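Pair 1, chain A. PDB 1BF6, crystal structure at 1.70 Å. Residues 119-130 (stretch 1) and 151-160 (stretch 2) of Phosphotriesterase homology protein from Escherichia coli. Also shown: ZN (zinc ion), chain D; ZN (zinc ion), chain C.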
# COMPACT_ATOMS: atom_id res chain seq x y z
N ALA A 119 4.10 7.24 -12.18
CA ALA A 119 4.14 6.46 -10.95
C ALA A 119 4.96 7.24 -9.91
O ALA A 119 6.04 7.77 -10.22
CB ALA A 119 4.77 5.09 -11.19
N GLY A 120 4.43 7.35 -8.69
CA GLY A 120 5.12 8.06 -7.63
C GLY A 120 5.77 7.15 -6.61
O GLY A 120 6.44 7.64 -5.70
N ILE A 121 5.59 5.83 -6.75
CA ILE A 121 6.15 4.86 -5.81
C ILE A 121 6.31 3.51 -6.52
O ILE A 121 5.62 3.25 -7.51
CB ILE A 121 5.20 4.71 -4.55
CG1 ILE A 121 5.88 3.93 -3.42
CG2 ILE A 121 3.89 4.01 -4.94
CD1 ILE A 121 5.15 4.05 -2.07
N ILE A 122 7.28 2.72 -6.08
CA ILE A 122 7.55 1.38 -6.64
C ILE A 122 6.75 0.51 -5.69
O ILE A 122 7.15 0.28 -4.54
CB ILE A 122 9.04 1.01 -6.57
CG1 ILE A 122 9.85 1.97 -7.45
CG2 ILE A 122 9.24 -0.46 -6.95
CD1 ILE A 122 11.28 2.09 -7.02
N ALA A 123 5.67 -0.06 -6.20
CA ALA A 123 4.79 -0.80 -5.27
C ALA A 123 3.75 -1.64 -6.02
O ALA A 123 3.62 -1.38 -7.20
CB ALA A 123 3.96 0.27 -4.53
N GLU A 124 2.79 -2.39 -5.49
CA GLU A 124 3.01 -3.19 -4.36
C GLU A 124 3.91 -4.39 -4.71
O GLU A 124 3.45 -5.13 -5.59
CB GLU A 124 1.89 -3.64 -3.40
CG GLU A 124 0.80 -4.48 -4.11
CD GLU A 124 -0.25 -4.85 -2.99
OE1 GLU A 124 0.42 -5.48 -2.22
OE2 GLU A 124 -1.26 -4.39 -3.46
N ILE A 125 5.16 -4.40 -4.27
CA ILE A 125 6.02 -5.51 -4.63
C ILE A 125 5.95 -6.56 -3.54
O ILE A 125 6.29 -6.31 -2.39
CB ILE A 125 7.45 -5.04 -5.02
CG1 ILE A 125 8.16 -4.40 -3.84
CG2 ILE A 125 7.35 -3.99 -6.15
CD1 ILE A 125 9.63 -4.08 -4.15
N GLY A 126 5.44 -7.73 -3.92
CA GLY A 126 5.28 -8.77 -2.93
C GLY A 126 6.06 -10.06 -3.01
O GLY A 126 6.78 -10.36 -3.97
N THR A 127 5.96 -10.80 -1.91
CA THR A 127 6.58 -12.10 -1.78
C THR A 127 5.47 -13.08 -1.41
O THR A 127 4.38 -12.67 -0.98
CB THR A 127 7.70 -12.10 -0.72
OG1 THR A 127 7.22 -11.51 0.49
CG2 THR A 127 8.93 -11.32 -1.23
N SER A 128 5.73 -14.36 -1.62
CA SER A 128 4.74 -15.40 -1.34
C SER A 128 4.67 -15.74 0.15
O SER A 128 5.48 -15.26 0.94
CB SER A 128 5.06 -16.66 -2.17
OG SER A 128 4.86 -16.41 -3.55
N GLU A 129 3.70 -16.56 0.52
CA GLU A 129 3.55 -16.95 1.92
C GLU A 129 4.68 -17.83 2.43
O GLU A 129 4.86 -18.97 1.98
CB GLU A 129 2.20 -17.63 2.14
CG GLU A 129 1.94 -18.02 3.59
CD GLU A 129 0.50 -18.49 3.85
OE1 GLU A 129 -0.34 -18.50 2.92
OE2 GLU A 129 0.21 -18.83 5.02
N GLY A 130 5.47 -17.29 3.35
CA GLY A 130 6.56 -18.05 3.95
C GLY A 130 7.78 -18.26 3.08
O GLY A 130 8.67 -19.03 3.45
N GLY A 151 15.10 7.45 -6.52
CA GLY A 151 14.86 7.87 -5.16
C GLY A 151 13.42 7.65 -4.70
O GLY A 151 13.13 7.88 -3.53
N ARG A 152 12.53 7.21 -5.59
CA ARG A 152 11.13 6.97 -5.19
C ARG A 152 11.09 5.80 -4.21
O ARG A 152 11.80 4.80 -4.37
CB ARG A 152 10.21 6.74 -6.39
CG ARG A 152 10.15 7.89 -7.39
CD ARG A 152 9.98 9.25 -6.72
NE ARG A 152 8.76 9.35 -5.93
CZ ARG A 152 8.64 10.04 -4.79
NH1 ARG A 152 9.68 10.70 -4.30
NH2 ARG A 152 7.50 10.04 -4.12
N PRO A 153 10.25 5.90 -3.16
CA PRO A 153 10.17 4.83 -2.17
C PRO A 153 9.58 3.51 -2.66
O PRO A 153 8.98 3.42 -3.74
CB PRO A 153 9.34 5.48 -1.05
CG PRO A 153 8.43 6.34 -1.77
CD PRO A 153 9.31 6.99 -2.84
N ILE A 154 9.83 2.46 -1.89
CA ILE A 154 9.35 1.11 -2.18
C ILE A 154 8.30 0.72 -1.13
O ILE A 154 8.51 0.89 0.07
CB ILE A 154 10.54 0.11 -2.13
CG1 ILE A 154 11.51 0.42 -3.28
CG2 ILE A 154 10.06 -1.34 -2.13
CD1 ILE A 154 12.83 -0.29 -3.17
N SER A 155 7.17 0.20 -1.61
CA SER A 155 6.07 -0.23 -0.74
C SER A 155 5.79 -1.70 -1.06
O SER A 155 5.48 -2.04 -2.20
CB SER A 155 4.84 0.63 -1.01
OG SER A 155 3.77 0.24 -0.17
N THR A 156 5.88 -2.56 -0.06
CA THR A 156 5.72 -4.00 -0.27
C THR A 156 4.41 -4.68 0.13
O THR A 156 3.55 -4.09 0.78
CB THR A 156 6.87 -4.76 0.43
OG1 THR A 156 6.56 -4.94 1.81
CG2 THR A 156 8.22 -4.00 0.30
N HIS A 157 4.30 -5.96 -0.25
CA HIS A 157 3.18 -6.84 0.08
C HIS A 157 3.77 -8.05 0.79
O HIS A 157 4.63 -8.74 0.22
CB HIS A 157 2.44 -7.35 -1.19
CG HIS A 157 1.60 -8.59 -0.97
ND1 HIS A 157 0.22 -8.54 -1.03
CD2 HIS A 157 1.98 -9.88 -0.81
CE1 HIS A 157 -0.19 -9.79 -0.91
NE2 HIS A 157 0.83 -10.63 -0.77
N THR A 158 3.39 -8.28 2.04
CA THR A 158 3.84 -9.48 2.72
C THR A 158 2.58 -10.36 2.73
O THR A 158 1.47 -9.86 2.95
CB THR A 158 4.35 -9.28 4.18
OG1 THR A 158 3.33 -8.72 5.01
CG2 THR A 158 5.61 -8.42 4.21
N SER A 159 2.75 -11.62 2.38
CA SER A 159 1.64 -12.57 2.35
C SER A 159 1.39 -13.08 3.77
O SER A 159 2.22 -13.78 4.35
CB SER A 159 1.95 -13.72 1.39
OG SER A 159 1.76 -13.30 0.06
N PHE A 160 0.24 -12.69 4.32
CA PHE A 160 -0.12 -13.08 5.68
C PHE A 160 0.95 -12.71 6.70
O PHE A 160 1.27 -13.49 7.60
CB PHE A 160 -0.52 -14.56 5.73
CG PHE A 160 -1.73 -14.85 4.90
CD1 PHE A 160 -2.98 -14.38 5.30
CD2 PHE A 160 -1.62 -15.51 3.68
CE1 PHE A 160 -4.11 -14.53 4.50
CE2 PHE A 160 -2.74 -15.67 2.86
CZ PHE A 160 -3.99 -15.18 3.27
ZN ZN D . -0.99 -6.62 -0.97
ZN ZN C . -3.14 -4.27 -2.01
O HOH W 1 5.44 -12.72 2.12

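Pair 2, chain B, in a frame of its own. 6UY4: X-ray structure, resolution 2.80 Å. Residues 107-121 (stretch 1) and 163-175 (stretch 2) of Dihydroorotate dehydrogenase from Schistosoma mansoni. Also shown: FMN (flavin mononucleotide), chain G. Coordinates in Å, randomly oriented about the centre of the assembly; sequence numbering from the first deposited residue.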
# COMPACT_ATOMS: atom_id res chain seq x y z
N PHE B 107 13.71 3.07 -1.94
CA PHE B 107 12.37 3.63 -2.02
C PHE B 107 12.37 5.09 -1.56
O PHE B 107 13.05 5.45 -0.60
CB PHE B 107 11.39 2.83 -1.16
CG PHE B 107 11.11 1.45 -1.69
CD1 PHE B 107 10.35 1.27 -2.83
CD2 PHE B 107 11.60 0.33 -1.03
CE1 PHE B 107 10.08 0.01 -3.31
CE2 PHE B 107 11.33 -0.94 -1.51
CZ PHE B 107 10.58 -1.10 -2.65
N SER B 108 11.61 5.92 -2.27
CA SER B 108 11.53 7.33 -1.92
C SER B 108 10.55 7.60 -0.79
O SER B 108 10.67 8.62 -0.10
CB SER B 108 11.14 8.16 -3.14
OG SER B 108 9.84 7.82 -3.59
N HIS B 109 9.57 6.72 -0.58
CA HIS B 109 8.64 6.87 0.53
C HIS B 109 8.14 5.50 0.96
O HIS B 109 8.00 4.59 0.15
CB HIS B 109 7.47 7.79 0.16
CG HIS B 109 6.59 7.27 -0.94
ND1 HIS B 109 6.89 7.45 -2.27
CD2 HIS B 109 5.42 6.59 -0.90
CE1 HIS B 109 5.95 6.90 -3.01
NE2 HIS B 109 5.04 6.37 -2.20
N ILE B 110 7.89 5.38 2.27
CA ILE B 110 7.36 4.16 2.87
C ILE B 110 6.01 4.49 3.49
O ILE B 110 5.86 5.51 4.16
CB ILE B 110 8.32 3.58 3.93
CG1 ILE B 110 9.75 3.49 3.38
CG2 ILE B 110 7.84 2.21 4.39
CD1 ILE B 110 9.88 2.59 2.18
N GLU B 111 5.04 3.61 3.27
CA GLU B 111 3.70 3.78 3.81
C GLU B 111 3.54 2.79 4.97
O GLU B 111 3.17 1.63 4.77
CB GLU B 111 2.64 3.57 2.73
CG GLU B 111 1.21 3.81 3.19
CD GLU B 111 0.25 3.96 2.02
OE1 GLU B 111 0.57 4.72 1.09
OE2 GLU B 111 -0.82 3.31 2.04
N VAL B 112 3.83 3.25 6.18
CA VAL B 112 3.66 2.43 7.37
C VAL B 112 2.18 2.16 7.58
O VAL B 112 1.34 3.05 7.44
CB VAL B 112 4.29 3.12 8.59
CG1 VAL B 112 4.11 2.27 9.84
CG2 VAL B 112 5.76 3.41 8.35
N GLY B 113 1.85 0.91 7.92
CA GLY B 113 0.47 0.51 8.11
C GLY B 113 0.19 -0.86 7.53
O GLY B 113 1.09 -1.48 6.95
N THR B 114 -1.04 -1.34 7.66
CA THR B 114 -2.13 -0.61 8.28
C THR B 114 -2.11 -0.72 9.80
O THR B 114 -1.93 -1.80 10.35
CB THR B 114 -3.50 -1.11 7.75
OG1 THR B 114 -3.65 -0.73 6.38
CG2 THR B 114 -4.64 -0.54 8.56
N VAL B 115 -2.29 0.42 10.48
CA VAL B 115 -2.25 0.50 11.93
C VAL B 115 -3.67 0.66 12.45
O VAL B 115 -4.42 1.52 11.98
CB VAL B 115 -1.36 1.66 12.41
CG1 VAL B 115 -1.24 1.65 13.93
CG2 VAL B 115 0.01 1.59 11.76
N THR B 116 -4.04 -0.17 13.43
CA THR B 116 -5.31 -0.12 14.12
C THR B 116 -5.14 0.53 15.49
O THR B 116 -4.02 0.59 16.02
CB THR B 116 -5.88 -1.53 14.29
OG1 THR B 116 -4.93 -2.36 14.95
CG2 THR B 116 -6.22 -2.13 12.93
N PRO B 117 -6.22 1.06 16.09
CA PRO B 117 -6.10 1.68 17.42
C PRO B 117 -5.57 0.73 18.47
O PRO B 117 -4.55 1.01 19.12
CB PRO B 117 -7.53 2.12 17.73
CG PRO B 117 -8.15 2.34 16.39
CD PRO B 117 -7.56 1.28 15.50
N ASN B 118 -6.25 -0.41 18.67
CA ASN B 118 -5.78 -1.40 19.62
C ASN B 118 -4.91 -2.44 18.93
O ASN B 118 -5.09 -2.71 17.73
CB ASN B 118 -6.95 -2.09 20.30
CG ASN B 118 -7.86 -1.12 21.03
OD1 ASN B 118 -7.40 -0.16 21.65
ND2 ASN B 118 -9.17 -1.36 20.95
N PRO B 119 -3.95 -3.04 19.64
CA PRO B 119 -3.17 -4.14 19.05
C PRO B 119 -4.08 -5.28 18.64
O PRO B 119 -4.96 -5.71 19.39
CB PRO B 119 -2.23 -4.54 20.19
CG PRO B 119 -2.12 -3.32 21.04
CD PRO B 119 -3.46 -2.66 20.98
N GLN B 120 -3.87 -5.77 17.42
CA GLN B 120 -4.77 -6.75 16.81
C GLN B 120 -3.98 -7.95 16.32
O GLN B 120 -2.84 -7.81 15.85
CB GLN B 120 -5.54 -6.12 15.64
CG GLN B 120 -6.82 -6.85 15.27
CD GLN B 120 -7.66 -6.07 14.29
OE1 GLN B 120 -8.86 -5.90 14.48
NE2 GLN B 120 -7.03 -5.59 13.22
N LEU B 121 -4.59 -9.13 16.43
CA LEU B 121 -3.90 -10.35 16.03
C LEU B 121 -4.06 -10.62 14.54
O LEU B 121 -3.09 -11.01 13.87
CB LEU B 121 -4.42 -11.54 16.84
CG LEU B 121 -4.11 -11.54 18.34
CD1 LEU B 121 -4.84 -12.68 19.03
CD2 LEU B 121 -2.61 -11.64 18.57
N ARG B 163 15.46 12.48 4.57
CA ARG B 163 15.88 11.22 3.97
C ARG B 163 14.76 10.52 3.22
O ARG B 163 14.98 9.42 2.69
CB ARG B 163 16.46 10.29 5.04
CG ARG B 163 17.65 10.86 5.78
CD ARG B 163 18.11 9.93 6.91
NE ARG B 163 18.60 8.65 6.40
CZ ARG B 163 19.88 8.39 6.15
N GLY B 164 13.57 11.10 3.16
CA GLY B 164 12.46 10.50 2.46
C GLY B 164 11.15 10.94 3.06
O GLY B 164 11.09 11.84 3.90
N VAL B 165 10.08 10.29 2.61
CA VAL B 165 8.71 10.59 3.03
C VAL B 165 8.13 9.35 3.70
O VAL B 165 8.39 8.23 3.27
CB VAL B 165 7.85 11.04 1.83
CG1 VAL B 165 6.41 11.29 2.26
CG2 VAL B 165 8.44 12.29 1.19
N ILE B 166 7.35 9.56 4.76
CA ILE B 166 6.71 8.47 5.47
C ILE B 166 5.22 8.78 5.60
O ILE B 166 4.85 9.85 6.11
CB ILE B 166 7.32 8.24 6.86
CG1 ILE B 166 8.76 7.74 6.73
CG2 ILE B 166 6.48 7.25 7.66
CD1 ILE B 166 8.90 6.42 6.01
N GLY B 167 4.38 7.87 5.12
CA GLY B 167 2.95 7.98 5.31
C GLY B 167 2.44 6.91 6.25
O GLY B 167 3.10 5.89 6.45
N VAL B 168 1.26 7.12 6.83
CA VAL B 168 0.65 6.17 7.75
C VAL B 168 -0.72 5.78 7.21
O VAL B 168 -1.54 6.65 6.91
CB VAL B 168 0.54 6.74 9.17
CG1 VAL B 168 -0.13 5.74 10.09
CG2 VAL B 168 1.92 7.11 9.70
N ASN B 169 -0.96 4.48 7.10
CA ASN B 169 -2.23 3.94 6.64
C ASN B 169 -3.06 3.54 7.85
O ASN B 169 -2.68 2.62 8.59
CB ASN B 169 -2.01 2.75 5.71
CG ASN B 169 -3.30 2.27 5.07
OD1 ASN B 169 -4.12 1.62 5.71
ND2 ASN B 169 -3.47 2.58 3.79
N LEU B 170 -4.19 4.20 8.05
CA LEU B 170 -5.01 4.01 9.24
C LEU B 170 -6.10 2.98 8.99
O LEU B 170 -6.66 2.90 7.89
CB LEU B 170 -5.63 5.34 9.67
CG LEU B 170 -4.63 6.49 9.78
CD1 LEU B 170 -5.36 7.81 9.95
CD2 LEU B 170 -3.67 6.25 10.93
N GLY B 171 -6.40 2.19 10.02
CA GLY B 171 -7.44 1.19 9.94
C GLY B 171 -8.22 1.11 11.24
O GLY B 171 -7.95 1.85 12.19
N CYS B 172 -9.20 0.21 11.26
CA CYS B 172 -10.05 0.00 12.42
C CYS B 172 -9.89 -1.42 12.93
O CYS B 172 -9.49 -2.33 12.20
CB CYS B 172 -11.52 0.27 12.09
SG CYS B 172 -12.24 -0.87 10.89
N ASN B 173 -10.22 -1.61 14.21
CA ASN B 173 -10.15 -2.93 14.81
C ASN B 173 -11.32 -3.79 14.34
O ASN B 173 -12.34 -3.30 13.84
CB ASN B 173 -10.16 -2.82 16.34
CG ASN B 173 -8.82 -2.39 16.90
OD1 ASN B 173 -8.69 -1.31 17.47
ND2 ASN B 173 -7.82 -3.25 16.75
N LYS B 174 -11.15 -5.11 14.49
CA LYS B 174 -12.20 -6.04 14.08
C LYS B 174 -13.42 -5.92 14.99
O LYS B 174 -14.56 -5.94 14.51
CB LYS B 174 -11.66 -7.47 14.08
CG LYS B 174 -12.64 -8.52 13.60
CD LYS B 174 -12.05 -9.92 13.71
CE LYS B 174 -13.00 -10.98 13.19
NZ LYS B 174 -13.26 -10.83 11.73
N THR B 175 -13.19 -5.81 16.29
CA THR B 175 -14.26 -5.71 17.28
C THR B 175 -14.68 -4.27 17.55
O THR B 175 -15.22 -3.99 18.63
CB THR B 175 -13.84 -6.39 18.58
OG1 THR B 175 -12.90 -5.56 19.27
CG2 THR B 175 -13.18 -7.73 18.28
N1 FMN G . -2.66 -2.53 1.76
C2 FMN G . -3.09 -1.68 2.77
O2 FMN G . -3.63 -0.61 2.49
N3 FMN G . -2.91 -2.03 4.09
C4 FMN G . -2.31 -3.23 4.42
O4 FMN G . -2.15 -3.54 5.60
C4A FMN G . -1.88 -4.08 3.41
N5 FMN G . -1.27 -5.28 3.72
C5A FMN G . -0.84 -6.12 2.72
C6 FMN G . -0.23 -7.33 3.05
C7 FMN G . 0.20 -8.19 2.04
C7M FMN G . 0.86 -9.49 2.40
C8 FMN G . 0.03 -7.84 0.71
C8M FMN G . 0.49 -8.76 -0.38
C9 FMN G . -0.59 -6.63 0.38
C9A FMN G . -1.02 -5.77 1.39
N10 FMN G . -1.63 -4.57 1.07
C10 FMN G . -2.06 -3.73 2.08
C1' FMN G . -1.84 -4.16 -0.36
C2' FMN G . -0.62 -3.42 -0.89
O2' FMN G . -0.31 -2.33 -0.05
C3' FMN G . -0.87 -2.90 -2.30
O3' FMN G . -2.07 -2.16 -2.32
C4' FMN G . -0.95 -4.02 -3.33
O4' FMN G . -0.27 -5.17 -2.88
C5' FMN G . -0.32 -3.54 -4.62
O5' FMN G . -0.14 -4.60 -5.52
P FMN G . 1.36 -5.02 -5.92
O1P FMN G . 1.28 -6.13 -6.94
O2P FMN G . 2.10 -3.83 -6.48
O3P FMN G . 2.06 -5.53 -4.69

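Both pairs set two neighbouring parallel strands side by side, and fourteen central residues superpose with an RMSD of 0.9 Å. The strand axes diverge by 41° in pair 1 and 21° in pair 2. The shared core is a ladder with a break in it. Ile122(A) N donates to Pro153(A) O at 3.0 Å and Ser155(A) N to Ile122(A) O at 2.9 Å; at the matched rungs Val112(B) N reaches Gly167(B) O at 2.8 Å, a weak bond, and Asn169(B) N reaches Val112(B) O at 2.7 Å. Then comes a cis peptide, before Glu124(A) in pair 1 and before Thr114(B) in pair 2. The ladder resumes one residue out of step: Ile125(A) N bonds Ser155(A) O at 3.2 Å, and Val115(B) N bonds Asn169(B) O at 2.9 Å.

The residue after the cis bond reaches a bound group in both. Glu124(A) OE1 lies 2.2 Å from ZN of chain D and Glu124(A) OE2 2.4 Å from ZN of chain C; His157(A) ND1 lies 2.3 Å from ZN of chain D. Thr114(B), the match of Glu124(A), instead holds the flavin: its N donates to FMN O4 at 3.2 Å, and its OG1 accepts from FMN N3 at 2.7 Å while donating to Asn169(B) OD1 over a very short 2.5 Å.

Small residues precede the cis bond. Ala123(A) fits its CB at 3.6 Å from the CB of Ser155(A). At the matched Gly113(B), an ideal CB would fall 2.6 Å from Asn169(B) CB, a clash, and the backbone angles alone would jam it against the preceding carbonyl O. Glycine recurs further on, but in opposite stretches of the two pairs: Gly126(A) leaves room for His157(A), whereas Gly171(B), the match of His157(A), leaves room for Thr114(B), whose CG2 would lie 2.5 Å from an ideal CB.

The other face is largely aliphatic. Ile122(A), Ile125(A) and Ile154(A) match Val112(B), Val115(B) and Val168(B); Thr156(A) also sits there, matched by Leu170(B). The longer isoleucines bring Ile125(A) CD1 to 3.4 Å from Ile154(A) CG2; with valines, Val115(B) CG2 and Val168(B) CG1 stand 4.5 Å apart. Val112(B) also packs its CG2 4.0 Å from Ile166(B) CG2. Arg152(A), the match of Ile166(B), uses NE and NH2 to bond Gly120(A) O at 2.9 and 3.1 Å.

At Ile121(A), CG1 packs 3.9 Å from Pro153(A) CG; the matched Glu111(B) meets Gly167(B) and accepts at OE2 from Asn169(B) ND2 at 3.3 Å. The design rule is a shared backbone break; where a CB would clash, at Gly126(A), Gly113(B) and Gly171(B), glycine leaves the space to its neighbour across the contact.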